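Long-range contact in NAD-dependent aldehyde dehydrogenase (Burkholderia multivorans, PDB 5UJU), which probably oxidises aldehydes to carboxylic acids with NAD as the electron acceptor: residues A[46-58]-A[131-143]. Numbering follows the deposited sequence.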
loop_
_atom_site.group_PDB
_atom_site.type_symbol
_atom_site.label_atom_id
_atom_site.label_comp_id
_atom_site.label_asym_id
_atom_site.label_seq_id
_atom_site.Cartn_x
_atom_site.Cartn_y
_atom_site.Cartn_z
ATOM N N TYR A 46 34.154 17.774 4.286
ATOM C CA TYR A 46 33.432 18.783 3.521
ATOM C C TYR A 46 34.313 19.948 3.085
ATOM O O TYR A 46 33.794 20.948 2.577
ATOM C CB TYR A 46 32.238 19.288 4.331
ATOM C CG TYR A 46 31.189 18.222 4.572
ATOM C CD1 TYR A 46 30.227 17.946 3.613
ATOM C CD2 TYR A 46 31.171 17.480 5.756
ATOM C CE1 TYR A 46 29.263 16.966 3.818
ATOM C CE2 TYR A 46 30.212 16.490 5.971
ATOM C CZ TYR A 46 29.260 16.237 4.996
ATOM O OH TYR A 46 28.297 15.267 5.190
ATOM N N GLY A 47 35.623 19.842 3.261
ATOM C CA GLY A 47 36.533 20.909 2.874
ATOM C C GLY A 47 36.770 21.894 4.000
ATOM O O GLY A 47 35.915 22.128 4.857
ATOM N N GLU A 48 37.971 22.487 3.990
ATOM C CA GLU A 48 38.346 23.440 5.032
ATOM C C GLU A 48 37.470 24.688 5.008
ATOM O O GLU A 48 37.236 25.299 6.055
ATOM C CB GLU A 48 39.820 23.828 4.889
ATOM N N SER A 49 36.971 25.082 3.834
ATOM C CA SER A 49 36.066 26.217 3.723
ATOM C C SER A 49 34.614 25.785 3.544
ATOM O O SER A 49 33.788 26.581 3.082
ATOM C CB SER A 49 36.496 27.129 2.573
ATOM O OG SER A 49 36.254 26.516 1.321
ATOM N N GLY A 50 34.286 24.541 3.908
ATOM C CA GLY A 50 32.920 24.063 3.749
ATOM C C GLY A 50 31.897 24.928 4.464
ATOM O O GLY A 50 30.885 25.323 3.881
ATOM N N ASN A 51 32.144 25.227 5.738
ATOM C CA ASN A 51 31.210 26.049 6.501
ATOM C C ASN A 51 31.102 27.450 5.908
ATOM O O ASN A 51 29.999 27.934 5.622
ATOM C CB ASN A 51 31.654 26.094 7.969
ATOM C CG ASN A 51 30.542 26.513 8.923
ATOM O OD1 ASN A 51 30.435 25.985 10.035
ATOM N ND2 ASN A 51 29.764 27.500 8.533
ATOM N N ALA A 52 32.245 28.103 5.686
ATOM C CA ALA A 52 32.248 29.467 5.166
ATOM C C ALA A 52 31.553 29.546 3.811
ATOM O O ALA A 52 30.764 30.465 3.561
ATOM C CB ALA A 52 33.684 29.989 5.076
ATOM N N ASP A 53 31.861 28.610 2.910
ATOM C CA ASP A 53 31.202 28.598 1.603
ATOM C C ASP A 53 29.708 28.355 1.743
ATOM O O ASP A 53 28.901 28.954 1.022
ATOM C CB ASP A 53 31.813 27.530 0.700
ATOM C CG ASP A 53 33.276 27.783 0.397
ATOM O OD1 ASP A 53 33.758 28.912 0.646
ATOM O OD2 ASP A 53 33.939 26.843 -0.088
ATOM N N GLY A 54 29.322 27.457 2.646
ATOM C CA GLY A 54 27.911 27.221 2.865
ATOM C C GLY A 54 27.209 28.465 3.358
ATOM O O GLY A 54 26.129 28.816 2.873
ATOM N N GLU A 55 27.819 29.153 4.335
ATOM C CA GLU A 55 27.193 30.355 4.876
ATOM C C GLU A 55 27.095 31.444 3.812
ATOM O O GLU A 55 26.091 32.160 3.742
ATOM C CB GLU A 55 27.951 30.868 6.105
ATOM C CG GLU A 55 27.225 32.045 6.798
ATOM C CD GLU A 55 27.940 32.588 8.050
ATOM O OE1 GLU A 55 29.042 32.103 8.379
ATOM O OE2 GLU A 55 27.386 33.501 8.706
ATOM N N ALA A 56 28.121 31.583 2.964
ATOM C CA ALA A 56 28.030 32.571 1.891
ATOM C C ALA A 56 26.896 32.239 0.927
ATOM O O ALA A 56 26.162 33.134 0.493
ATOM C CB ALA A 56 29.358 32.665 1.136
ATOM N N ALA A 57 26.728 30.954 0.591
ATOM C CA ALA A 57 25.619 30.551 -0.275
ATOM C C ALA A 57 24.274 30.865 0.368
ATOM O O ALA A 57 23.336 31.302 -0.310
ATOM C CB ALA A 57 25.710 29.059 -0.601
ATOM N N PHE A 58 24.154 30.633 1.676
ATOM C CA PHE A 58 22.911 30.970 2.355
ATOM C C PHE A 58 22.633 32.469 2.281
ATOM O O PHE A 58 21.520 32.886 1.944
ATOM C CB PHE A 58 22.968 30.493 3.813
ATOM C CG PHE A 58 21.927 31.108 4.683
ATOM C CD1 PHE A 58 20.597 30.739 4.551
ATOM C CD2 PHE A 58 22.270 32.031 5.653
ATOM C CE1 PHE A 58 19.630 31.294 5.364
ATOM C CE2 PHE A 58 21.303 32.582 6.474
ATOM C CZ PHE A 58 19.988 32.215 6.326
ATOM N N ASN A 131 24.270 16.339 -0.415
ATOM C CA ASN A 131 25.288 16.211 0.626
ATOM C C ASN A 131 26.366 17.277 0.475
ATOM O O ASN A 131 26.791 17.879 1.468
ATOM C CB ASN A 131 25.919 14.819 0.612
ATOM C CG ASN A 131 26.868 14.611 1.774
ATOM O OD1 ASN A 131 28.036 14.297 1.587
ATOM N ND2 ASN A 131 26.357 14.774 2.989
ATOM N N ARG A 132 26.817 17.536 -0.761
ATOM C CA ARG A 132 27.815 18.585 -0.953
ATOM C C ARG A 132 27.293 19.964 -0.577
ATOM O O ARG A 132 28.096 20.840 -0.249
ATOM C CB ARG A 132 28.318 18.616 -2.400
ATOM C CG ARG A 132 29.164 17.419 -2.789
ATOM C CD ARG A 132 29.874 17.672 -4.118
ATOM N NE ARG A 132 29.081 17.201 -5.253
ATOM C CZ ARG A 132 29.043 15.942 -5.674
ATOM N NH1 ARG A 132 29.760 15.010 -5.055
ATOM N NH2 ARG A 132 28.287 15.615 -6.714
ATOM N N ALA A 133 25.977 20.176 -0.620
ATOM C CA ALA A 133 25.360 21.440 -0.230
ATOM C C ALA A 133 24.913 21.451 1.231
ATOM O O ALA A 133 24.106 22.310 1.615
ATOM C CB ALA A 133 24.160 21.745 -1.136
ATOM N N SER A 134 25.434 20.534 2.056
ATOM C CA SER A 134 24.892 20.347 3.401
ATOM C C SER A 134 25.025 21.606 4.242
ATOM O O SER A 134 24.146 21.906 5.056
ATOM C CB SER A 134 25.580 19.176 4.104
ATOM O OG SER A 134 25.114 17.938 3.601
ATOM N N PHE A 135 26.129 22.340 4.086
ATOM C CA PHE A 135 26.305 23.550 4.883
ATOM C C PHE A 135 25.314 24.629 4.466
ATOM O O PHE A 135 24.709 25.280 5.320
ATOM C CB PHE A 135 27.740 24.051 4.781
ATOM C CG PHE A 135 28.692 23.323 5.686
ATOM C CD1 PHE A 135 28.720 23.600 7.047
ATOM C CD2 PHE A 135 29.563 22.371 5.179
ATOM C CE1 PHE A 135 29.590 22.931 7.889
ATOM C CE2 PHE A 135 30.440 21.707 6.010
ATOM C CZ PHE A 135 30.451 21.983 7.368
ATOM N N GLU A 136 25.145 24.843 3.152
ATOM C CA GLU A 136 24.143 25.799 2.685
ATOM C C GLU A 136 22.749 25.419 3.168
ATOM O O GLU A 136 21.977 26.276 3.614
ATOM C CB GLU A 136 24.166 25.873 1.157
ATOM C CG GLU A 136 23.024 26.673 0.572
ATOM C CD GLU A 136 22.964 26.599 -0.958
ATOM O OE1 GLU A 136 23.731 25.825 -1.547
ATOM O OE2 GLU A 136 22.156 27.328 -1.552
ATOM N N ILE A 137 22.411 24.133 3.077
ATOM C CA ILE A 137 21.120 23.648 3.552
ATOM C C ILE A 137 21.008 23.782 5.078
ATOM O O ILE A 137 19.952 24.150 5.609
ATOM C CB ILE A 137 20.916 22.199 3.074
ATOM C CG1 ILE A 137 20.768 22.172 1.541
ATOM C CG2 ILE A 137 19.701 21.555 3.737
ATOM C CD1 ILE A 137 20.773 20.774 0.937
ATOM N N ALA A 138 22.094 23.525 5.804
ATOM C CA ALA A 138 22.031 23.647 7.263
ATOM C C ALA A 138 21.629 25.056 7.685
ATOM O O ALA A 138 20.748 25.235 8.537
ATOM C CB ALA A 138 23.371 23.266 7.884
ATOM N N TYR A 139 22.265 26.074 7.100
ATOM C CA TYR A 139 21.912 27.450 7.443
ATOM C C TYR A 139 20.469 27.779 7.071
ATOM O O TYR A 139 19.780 28.496 7.809
ATOM C CB TYR A 139 22.885 28.428 6.778
ATOM C CG TYR A 139 24.208 28.495 7.509
ATOM C CD1 TYR A 139 24.280 29.054 8.778
ATOM C CD2 TYR A 139 25.381 28.013 6.934
ATOM C CE1 TYR A 139 25.479 29.122 9.468
ATOM C CE2 TYR A 139 26.592 28.082 7.615
ATOM C CZ TYR A 139 26.631 28.636 8.886
ATOM O OH TYR A 139 27.818 28.713 9.582
ATOM N N SER A 140 19.983 27.259 5.945
ATOM C CA SER A 140 18.603 27.547 5.572
ATOM C C SER A 140 17.613 26.900 6.532
ATOM O O SER A 140 16.534 27.454 6.773
ATOM C CB SER A 140 18.326 27.078 4.142
ATOM O OG SER A 140 18.237 25.664 4.051
ATOM N N VAL A 141 17.953 25.728 7.071
ATOM C CA VAL A 141 17.102 25.078 8.064
ATOM C C VAL A 141 17.150 25.840 9.387
ATOM O O VAL A 141 16.111 26.084 10.021
ATOM C CB VAL A 141 17.528 23.602 8.212
ATOM C CG1 VAL A 141 16.979 22.970 9.512
ATOM C CG2 VAL A 141 17.077 22.806 6.966
ATOM N N MET A 142 18.351 26.252 9.801
ATOM C CA MET A 142 18.516 27.001 11.041
ATOM C C MET A 142 17.647 28.251 11.045
ATOM O O MET A 142 16.923 28.510 12.011
ATOM C CB MET A 142 19.991 27.366 11.228
ATOM C CG MET A 142 20.292 28.236 12.445
ATOM S SD MET A 142 22.050 28.601 12.628
ATOM C CE MET A 142 21.979 29.787 13.972
ATOM N N HIS A 143 17.672 29.020 9.955
ATOM C CA HIS A 143 16.962 30.290 9.935
ATOM C C HIS A 143 15.553 30.182 9.378
ATOM O O HIS A 143 14.939 31.208 9.076
ATOM C CB HIS A 143 17.784 31.342 9.189
ATOM C CG HIS A 143 19.004 31.753 9.949
ATOM N ND1 HIS A 143 18.936 32.514 11.096
ATOM C CD2 HIS A 143 20.313 31.447 9.778
ATOM C CE1 HIS A 143 20.154 32.698 11.572
ATOM N NE2 HIS A 143 21.008 32.058 10.793
#
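The ring of F135 lies with one face against the backbone of G50 and N51, N51 CA standing 3.8 Å from its centroid, while Y46 CB meets its edge. That edge in turn points, somewhat offset, at the face of the Y46 ring, the two planes at 90°. Y139 has CG beside its backbone N (chi1 -78°), which turns the ring toward helix 50-60. One face is covered by the E55 chain, whose extended methylenes suit a ring surface; N51 ND2 reaches the ring edge, with Y139 OH in its amide plane, but at 2.5 Å this hydrogen bond is implausibly short and its length doubtful. The F58 ring takes Y139 CB over a face and runs nearly parallel to H143 but slid aside. The helices pack knobs-into-holes, F135 and Y139 being the knobs; the axes of 50-58 and 134-143 approach to 7.3 Å and cross at -53°. Helix 149-156 of the aldehyde dehydrogenase fold adds F149 against Y139 and F153 against F135. Such closeness is allowed by G54, which, having no side chain, lets its CA lie 3.7 Å from F135 CB. A57, small enough to fit, sets its methyl against the E136 carboxylate, whose OE2 forms a salt bridge with R252 and a hydrogen bond with H61. Beyond the crossing, N131 ND2 donates to Y46 OH (3.0 Å); this amide also bonds Q161, and the hydroxyl A38 O.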